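Local atomic coordinates of Pap fimbrial major pilin protein (PDB entry 2UY6), a protein that polymerizes into the thick right-handed helical rod of pili that enable Escherichia coli to colonize the epithelium of specific host organs. Residues 43-49 / 136-140; 52-58 / 129-135. The protein carries 2 engineered substitutions. All blocks are in the same frame, centred on the assembly; numbering follows the deposited sequence.

Contact 1. Residues 43-49 / 136-140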
ATOM      1  N   LEU B  43      35.117  18.561  20.459  1.00 30.13           N
ATOM      2  CA  LEU B  43      33.949  19.161  19.833  1.00 30.69           C
ATOM      3  C   LEU B  43      33.937  20.661  20.091  1.00 31.45           C
ATOM      4  O   LEU B  43      33.572  21.446  19.216  1.00 31.77           O
ATOM      5  CB  LEU B  43      32.649  18.553  20.375  1.00 30.22           C
ATOM      6  CG  LEU B  43      32.091  17.250  19.788  1.00 34.00           C
ATOM      7  CD1 LEU B  43      32.224  17.269  18.262  1.00 31.56           C
ATOM      8  CD2 LEU B  43      32.820  16.063  20.365  1.00 35.30           C
ATOM      9  N   GLU B  44      34.338  21.060  21.294  1.00 32.51           N
ATOM     10  CA  GLU B  44      34.358  22.479  21.650  1.00 34.77           C
ATOM     11  C   GLU B  44      35.333  23.261  20.784  1.00 33.19           C
ATOM     12  O   GLU B  44      35.063  24.405  20.407  1.00 33.25           O
ATOM     13  CB  GLU B  44      34.720  22.662  23.135  1.00 36.91           C
ATOM     14  CG  GLU B  44      34.834  24.126  23.597  1.00 39.28           C
ATOM     15  CD  GLU B  44      33.568  24.951  23.355  1.00 43.60           C
ATOM     16  OE1 GLU B  44      32.462  24.456  23.666  1.00 46.74           O
ATOM     17  OE2 GLU B  44      33.679  26.101  22.867  1.00 43.73           O
ATOM     18  N   ALA B  45      36.461  22.636  20.458  1.00 31.80           N
ATOM     19  CA  ALA B  45      37.480  23.281  19.642  1.00 30.97           C
ATOM     20  C   ALA B  45      37.124  23.372  18.156  1.00 31.27           C
ATOM     21  O   ALA B  45      37.834  24.019  17.385  1.00 33.09           O
ATOM     22  CB  ALA B  45      38.804  22.557  19.812  1.00 31.07           C
ATOM     23  N   GLY B  46      36.039  22.727  17.743  1.00 29.93           N
ATOM     24  CA  GLY B  46      35.662  22.795  16.341  1.00 28.38           C
ATOM     25  C   GLY B  46      35.808  21.458  15.649  1.00 29.14           C
ATOM     26  O   GLY B  46      35.679  21.357  14.426  1.00 29.49           O
ATOM     27  N   GLY B  47      36.096  20.430  16.439  1.00 28.93           N
ATOM     28  CA  GLY B  47      36.230  19.098  15.889  1.00 28.08           C
ATOM     29  C   GLY B  47      34.838  18.522  15.720  1.00 29.51           C
ATOM     30  O   GLY B  47      33.889  18.964  16.382  1.00 28.41           O
ATOM     31  N   VAL B  48      34.715  17.536  14.837  1.00 27.61           N
ATOM     32  CA  VAL B  48      33.440  16.888  14.570  1.00 27.52           C
ATOM     33  C   VAL B  48      33.552  15.385  14.794  1.00 26.74           C
ATOM     34  O   VAL B  48      34.641  14.822  14.729  1.00 26.98           O
ATOM     35  CB  VAL B  48      33.010  17.154  13.110  1.00 29.64           C
ATOM     36  CG1 VAL B  48      31.937  16.157  12.683  1.00 33.67           C
ATOM     37  CG2 VAL B  48      32.494  18.584  12.978  1.00 26.93           C
ATOM     38  N   SER B  49      32.430  14.728  15.054  1.00 26.17           N
ATOM     39  CA  SER B  49      32.459  13.286  15.262  1.00 27.71           C
ATOM     40  C   SER B  49      32.654  12.576  13.921  1.00 28.68           C
ATOM     41  O   SER B  49      32.479  13.174  12.854  1.00 27.48           O
ATOM     42  CB  SER B  49      31.146  12.811  15.882  1.00 28.14           C
ATOM     43  OG  SER B  49      30.097  12.852  14.926  1.00 28.24           O
ATOM     44  N   VAL B 136      26.789  13.361  11.684  1.00 23.33           N
ATOM     45  CA  VAL B 136      27.904  13.814  12.508  1.00 27.83           C
ATOM     46  C   VAL B 136      27.405  14.687  13.650  1.00 28.47           C
ATOM     47  O   VAL B 136      26.432  15.429  13.506  1.00 29.59           O
ATOM     48  CB  VAL B 136      28.920  14.651  11.690  1.00 27.98           C
ATOM     49  CG1 VAL B 136      29.658  13.770  10.691  1.00 29.30           C
ATOM     50  CG2 VAL B 136      28.187  15.761  10.959  1.00 31.14           C
ATOM     51  N   VAL B 137      28.072  14.588  14.788  1.00 29.44           N
ATOM     52  CA  VAL B 137      27.721  15.392  15.951  1.00 30.73           C
ATOM     53  C   VAL B 137      28.735  16.536  16.050  1.00 31.01           C
ATOM     54  O   VAL B 137      29.929  16.332  15.821  1.00 31.72           O
ATOM     55  CB  VAL B 137      27.783  14.554  17.245  1.00 30.65           C
ATOM     56  CG1 VAL B 137      27.516  15.440  18.462  1.00 30.33           C
ATOM     57  CG2 VAL B 137      26.771  13.425  17.172  1.00 29.87           C
ATOM     58  N   LYS B 138      28.266  17.739  16.365  1.00 31.35           N
ATOM     59  CA  LYS B 138      29.173  18.870  16.501  1.00 32.17           C
ATOM     60  C   LYS B 138      28.595  19.939  17.413  1.00 32.63           C
ATOM     61  O   LYS B 138      27.425  19.877  17.785  1.00 31.17           O
ATOM     62  CB  LYS B 138      29.499  19.474  15.133  1.00 30.68           C
ATOM     63  CG  LYS B 138      28.395  20.302  14.515  1.00 31.52           C
ATOM     64  CD  LYS B 138      28.798  20.743  13.124  1.00 33.20           C
ATOM     65  CE  LYS B 138      27.946  21.885  12.636  1.00 36.02           C
ATOM     66  NZ  LYS B 138      28.147  23.082  13.500  1.00 37.94           N
ATOM     67  N   LYS B 139      29.429  20.906  17.784  1.00 34.37           N
ATOM     68  CA  LYS B 139      28.983  21.990  18.642  1.00 35.37           C
ATOM     69  C   LYS B 139      27.917  22.744  17.867  1.00 35.67           C
ATOM     70  O   LYS B 139      28.029  22.920  16.657  1.00 34.28           O
ATOM     71  CB  LYS B 139      30.145  22.925  18.985  1.00 36.21           C
ATOM     72  CG  LYS B 139      29.764  24.022  19.973  1.00 39.27           C
ATOM     73  CD  LYS B 139      30.968  24.834  20.432  1.00 40.15           C
ATOM     74  CE  LYS B 139      31.579  25.627  19.292  1.00 38.87           C
ATOM     75  NZ  LYS B 139      32.754  26.424  19.756  1.00 41.39           N
ATOM     76  N   SER B 140      26.875  23.163  18.574  1.00 37.12           N
ATOM     77  CA  SER B 140      25.767  23.895  17.981  1.00 37.57           C
ATOM     78  C   SER B 140      26.245  25.204  17.381  1.00 38.98           C
ATOM     79  O   SER B 140      27.227  25.771  17.841  1.00 40.13           O
ATOM     80  CB  SER B 140      24.717  24.188  19.048  1.00 36.69           C
ATOM     81  OG  SER B 140      23.783  25.134  18.578  1.00 37.81           O
TER
HETATM   82  O   HOH W   1      32.357  21.040  16.737  1.00 17.06           O
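Ser-49 grips both backbone polar atoms of Val-137: its OG receives the N-H of Val-137 at 2.7 Å from OG to N, in an almost straight bond (179°), and its own N donates to Val-137 O. The hydroxyl reaches that N-H because chi1 of 73° sets OG between its own backbone N and carbonyl carbon. One residue earlier, Val-48 spreads its two methyls over neighbouring residues, CG1 lying 3.5 Å from Val-136 CB and CG2 3.8 Å from Lys-138 CB. From the helix, Leu-43 lays CD1 against the backbone, 3.5 Å from Val-137 O. At the far end the Lys-139 chain bends at chi3 (66°), and its NZ meets Glu-44 O at 3.1 Å, in the carbonyl plane. The same NZ forms a salt bridge with Glu-44 OE2 at 3.3 Å, arriving from above the carboxylate plane, while Glu-44 OE1 takes the N-H of Val-147. A water joins the middle, donating to the carbonyls of Leu-43 and Gly-47 and accepting from Lys-139 N. Behind these contacts, Phe-35, Phe-152 and Leu-101 pack on Val-137, and Lys-138 NZ forms a salt bridge with Glu-92. A Schellman motif, with Gly-46 at positive phi, ends helix 40-45 and swings the chain back along the last residues of strand 130-139: a short helix and its exit turn folded over a strand end of the pilin's immunoglobulin-like sandwich.

Contact 2. Residues 52-58 / 129-135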
ATOM      1  N   MET B  52      28.720   8.913  10.904  1.00 37.25           N
ATOM      2  CA  MET B  52      28.129   7.588  11.097  1.00 35.92           C
ATOM      3  C   MET B  52      27.138   7.231  10.008  1.00 33.72           C
ATOM      4  O   MET B  52      26.387   8.077   9.526  1.00 33.39           O
ATOM      5  CB  MET B  52      27.403   7.521  12.440  1.00 37.84           C
ATOM      6  CG  MET B  52      28.260   7.861  13.629  1.00 41.67           C
ATOM      7  SD  MET B  52      29.640   6.741  13.765  1.00 44.55           S
ATOM      8  CE  MET B  52      30.893   7.843  14.412  1.00 45.65           C
ATOM      9  N   ASP B  53      27.132   5.963   9.635  1.00 32.41           N
ATOM     10  CA  ASP B  53      26.222   5.489   8.613  1.00 32.38           C
ATOM     11  C   ASP B  53      24.797   5.446   9.153  1.00 31.66           C
ATOM     12  O   ASP B  53      24.513   4.759  10.131  1.00 31.58           O
ATOM     13  CB  ASP B  53      26.625   4.087   8.149  1.00 34.46           C
ATOM     14  CG  ASP B  53      27.899   4.082   7.325  1.00 36.17           C
ATOM     15  OD1 ASP B  53      28.242   3.012   6.783  1.00 39.63           O
ATOM     16  OD2 ASP B  53      28.562   5.136   7.215  1.00 38.79           O
ATOM     17  N   LEU B  54      23.908   6.204   8.530  1.00 29.76           N
ATOM     18  CA  LEU B  54      22.521   6.200   8.932  1.00 29.06           C
ATOM     19  C   LEU B  54      21.808   5.560   7.737  1.00 30.73           C
ATOM     20  O   LEU B  54      21.457   6.246   6.779  1.00 32.06           O
ATOM     21  CB  LEU B  54      22.030   7.626   9.154  1.00 26.88           C
ATOM     22  CG  LEU B  54      20.825   7.781  10.085  1.00 28.27           C
ATOM     23  CD1 LEU B  54      20.415   9.239  10.151  1.00 29.33           C
ATOM     24  CD2 LEU B  54      19.680   6.958   9.587  1.00 27.96           C
ATOM     25  N   ASP B  55      21.633   4.241   7.774  1.00 30.43           N
ATOM     26  CA  ASP B  55      20.969   3.542   6.678  1.00 30.83           C
ATOM     27  C   ASP B  55      19.531   3.150   6.999  1.00 31.06           C
ATOM     28  O   ASP B  55      19.238   2.590   8.056  1.00 31.03           O
ATOM     29  CB  ASP B  55      21.771   2.307   6.274  1.00 31.50           C
ATOM     30  CG  ASP B  55      23.129   2.664   5.708  1.00 33.44           C
ATOM     31  OD1 ASP B  55      23.211   3.592   4.876  1.00 36.93           O
ATOM     32  OD2 ASP B  55      24.120   2.016   6.087  1.00 37.32           O
ATOM     33  N   ILE B  56      18.634   3.463   6.074  1.00 30.64           N
ATOM     34  CA  ILE B  56      17.221   3.169   6.239  1.00 30.82           C
ATOM     35  C   ILE B  56      16.771   2.191   5.164  1.00 31.00           C
ATOM     36  O   ILE B  56      16.789   2.516   3.978  1.00 30.18           O
ATOM     37  CB  ILE B  56      16.369   4.456   6.128  1.00 30.22           C
ATOM     38  CG1 ILE B  56      16.829   5.473   7.170  1.00 30.81           C
ATOM     39  CG2 ILE B  56      14.903   4.135   6.351  1.00 29.55           C
ATOM     40  CD1 ILE B  56      16.165   6.831   7.024  1.00 31.31           C
ATOM     41  N   GLU B  57      16.379   0.991   5.581  1.00 31.47           N
ATOM     42  CA  GLU B  57      15.923  -0.018   4.638  1.00 33.29           C
ATOM     43  C   GLU B  57      14.421   0.100   4.370  1.00 31.04           C
ATOM     44  O   GLU B  57      13.608   0.055   5.294  1.00 28.89           O
ATOM     45  CB  GLU B  57      16.266  -1.426   5.152  1.00 36.49           C
ATOM     46  CG  GLU B  57      15.548  -2.550   4.394  1.00 42.26           C
ATOM     47  CD  GLU B  57      16.198  -3.924   4.561  1.00 45.06           C
ATOM     48  OE1 GLU B  57      16.588  -4.286   5.695  1.00 46.43           O
ATOM     49  OE2 GLU B  57      16.304  -4.651   3.549  1.00 46.04           O
ATOM     50  N   LEU B  58      14.077   0.276   3.095  1.00 30.83           N
ATOM     51  CA  LEU B  58      12.686   0.382   2.656  1.00 32.77           C
ATOM     52  C   LEU B  58      12.178  -1.022   2.356  1.00 33.94           C
ATOM     53  O   LEU B  58      12.677  -1.678   1.446  1.00 35.66           O
ATOM     54  CB  LEU B  58      12.587   1.243   1.393  1.00 28.98           C
ATOM     55  CG  LEU B  58      13.120   2.666   1.578  1.00 29.83           C
ATOM     56  CD1 LEU B  58      13.083   3.451   0.269  1.00 28.34           C
ATOM     57  CD2 LEU B  58      12.290   3.353   2.631  1.00 27.27           C
ATOM     58  N   ASN B 129      17.748  -1.373  -1.674  1.00 47.88           N
ATOM     59  CA  ASN B 129      16.505  -0.865  -1.102  1.00 44.87           C
ATOM     60  C   ASN B 129      16.810  -0.100   0.186  1.00 41.15           C
ATOM     61  O   ASN B 129      15.943   0.074   1.048  1.00 39.57           O
ATOM     62  CB  ASN B 129      15.549  -2.022  -0.810  1.00 44.69           C
ATOM     63  CG  ASN B 129      16.095  -2.970   0.232  1.00 45.62           C
ATOM     64  OD1 ASN B 129      17.197  -3.496   0.088  1.00 48.00           O
ATOM     65  ND2 ASN B 129      15.330  -3.191   1.293  1.00 45.64           N
ATOM     66  N   VAL B 130      18.054   0.351   0.305  1.00 37.10           N
ATOM     67  CA  VAL B 130      18.497   1.094   1.475  1.00 32.67           C
ATOM     68  C   VAL B 130      18.909   2.498   1.077  1.00 31.78           C
ATOM     69  O   VAL B 130      19.689   2.682   0.137  1.00 30.80           O
ATOM     70  CB  VAL B 130      19.719   0.417   2.148  1.00 33.03           C
ATOM     71  CG1 VAL B 130      20.190   1.244   3.345  1.00 32.02           C
ATOM     72  CG2 VAL B 130      19.369  -0.993   2.580  1.00 30.53           C
ATOM     73  N   LEU B 131      18.367   3.488   1.776  1.00 30.68           N
ATOM     74  CA  LEU B 131      18.731   4.876   1.521  1.00 31.09           C
ATOM     75  C   LEU B 131      19.927   5.095   2.447  1.00 31.68           C
ATOM     76  O   LEU B 131      19.878   4.726   3.625  1.00 31.74           O
ATOM     77  CB  LEU B 131      17.579   5.811   1.891  1.00 30.33           C
ATOM     78  CG  LEU B 131      16.295   5.637   1.071  1.00 30.32           C
ATOM     79  CD1 LEU B 131      15.110   6.243   1.815  1.00 30.25           C
ATOM     80  CD2 LEU B 131      16.465   6.279  -0.288  1.00 29.45           C
ATOM     81  N   HIS B 132      21.003   5.668   1.915  1.00 31.83           N
ATOM     82  CA  HIS B 132      22.217   5.889   2.700  1.00 32.58           C
ATOM     83  C   HIS B 132      22.440   7.349   3.075  1.00 31.42           C
ATOM     84  O   HIS B 132      22.367   8.234   2.224  1.00 32.21           O
ATOM     85  CB  HIS B 132      23.449   5.396   1.926  1.00 35.13           C
ATOM     86  CG  HIS B 132      23.343   3.982   1.434  1.00 37.91           C
ATOM     87  ND1 HIS B 132      23.475   2.886   2.263  1.00 40.00           N
ATOM     88  CD2 HIS B 132      23.153   3.485   0.187  1.00 37.75           C
ATOM     89  CE1 HIS B 132      23.376   1.779   1.549  1.00 38.65           C
ATOM     90  NE2 HIS B 132      23.179   2.114   0.285  1.00 39.22           N
ATOM     91  N   TYR B 133      22.708   7.584   4.355  1.00 29.30           N
ATOM     92  CA  TYR B 133      22.991   8.921   4.877  1.00 27.55           C
ATOM     93  C   TYR B 133      24.140   8.789   5.877  1.00 27.19           C
ATOM     94  O   TYR B 133      24.514   7.683   6.269  1.00 28.35           O
ATOM     95  CB  TYR B 133      21.795   9.510   5.639  1.00 26.26           C
ATOM     96  CG  TYR B 133      20.523   9.725   4.852  1.00 25.53           C
ATOM     97  CD1 TYR B 133      19.573   8.707   4.714  1.00 23.94           C
ATOM     98  CD2 TYR B 133      20.257  10.955   4.256  1.00 22.56           C
ATOM     99  CE1 TYR B 133      18.390   8.916   3.999  1.00 21.84           C
ATOM    100  CE2 TYR B 133      19.084  11.171   3.543  1.00 23.29           C
ATOM    101  CZ  TYR B 133      18.158  10.150   3.417  1.00 22.53           C
ATOM    102  OH  TYR B 133      17.015  10.376   2.695  1.00 24.18           O
ATOM    103  N   THR B 134      24.708   9.918   6.278  1.00 25.88           N
ATOM    104  CA  THR B 134      25.762   9.916   7.286  1.00 25.11           C
ATOM    105  C   THR B 134      25.399  11.017   8.260  1.00 23.61           C
ATOM    106  O   THR B 134      24.832  12.039   7.877  1.00 22.58           O
ATOM    107  CB  THR B 134      27.160  10.193   6.706  1.00 25.65           C
ATOM    108  OG1 THR B 134      27.061  11.170   5.669  1.00 31.64           O
ATOM    109  CG2 THR B 134      27.780   8.920   6.172  1.00 25.14           C
ATOM    110  N   ALA B 135      25.703  10.798   9.529  1.00 23.46           N
ATOM    111  CA  ALA B 135      25.381  11.782  10.541  1.00 22.30           C
ATOM    112  C   ALA B 135      26.594  12.080  11.399  1.00 22.23           C
ATOM    113  O   ALA B 135      27.331  11.171  11.794  1.00 21.09           O
ATOM    114  CB  ALA B 135      24.235  11.275  11.404  1.00 19.58           C
TER
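Leu-54 and Tyr-133 meet CB to CB at 4.0 Å, a hydrogen-bonded pair of antiparallel strands 52-59 and 130-139, inner neighbours in one sheet of the incomplete immunoglobulin-like pilin fold. Backbone hydrogen bonds pair Met-52, Leu-54 and Ile-56 with Ala-135, Tyr-133 and Leu-131, that from Tyr-133 N being weak. On this apolar face the tyrosine ring leans toward Ile-56, whose CD1 nears CE1 obliquely. Leu-131 and Leu-58 mesh diagonally, CD1 to CD1 at 3.8 Å, while little Ala-135 faces Met-52, whose bent chain packs on Phe-35. Phe-158 packs on both Ile-56 and Leu-131, Phe-81 meets the Tyr-133 ring edge-to-face, and an apolar side chain of another protein chain packs on Leu-54. On the polar face, Val-130 is the wedge: CG1 fits against Asp-55 CB at 3.5 Å, and CG2 lies 4.1 Å from Glu-57 CB. Beside it the His-132 ring turns its edge to Asp-55, ND1 donating to OD1 at 2.7 Å from above the carboxylate plane, with the two planes 88° apart. NE2 is hydrogen-bonded to Glu-128 OE1, which further fixes the ring's rotation, and Val-130 O lies above one face, offset toward the rim. Where the strand pair ends, Asn-129 ND2 reaches the anti lone pair of Glu-57 OE2 at 2.9 Å. In the same amide plane, Asn-129 ND2 also donates to Leu-58 O at 3.1 Å, from above the carbonyl plane.

In the fold
Past strands 11-18, 23-25 and 32-34, the chain enters helix 40-45, leaves it through the turn that serves contact 1, and runs straight into strand 52-59, the first half of contact 2. Strands 77-86, 93-94, 101-106 and 117-118 follow before strand 130-139 comes back antiparallel to 52-59, closing the loop of contact 2 with residues 129-135 and then the wider loop of contact 1 with residues 136-140. Contact 2 is thus nested inside the loop closed by contact 1. The two centres lie about 21 Å apart, and both contacts use strand 130-139: contact 2 joins two inner strands, whereas contact 1 fastens the helix and its exit turn to that strand's far end.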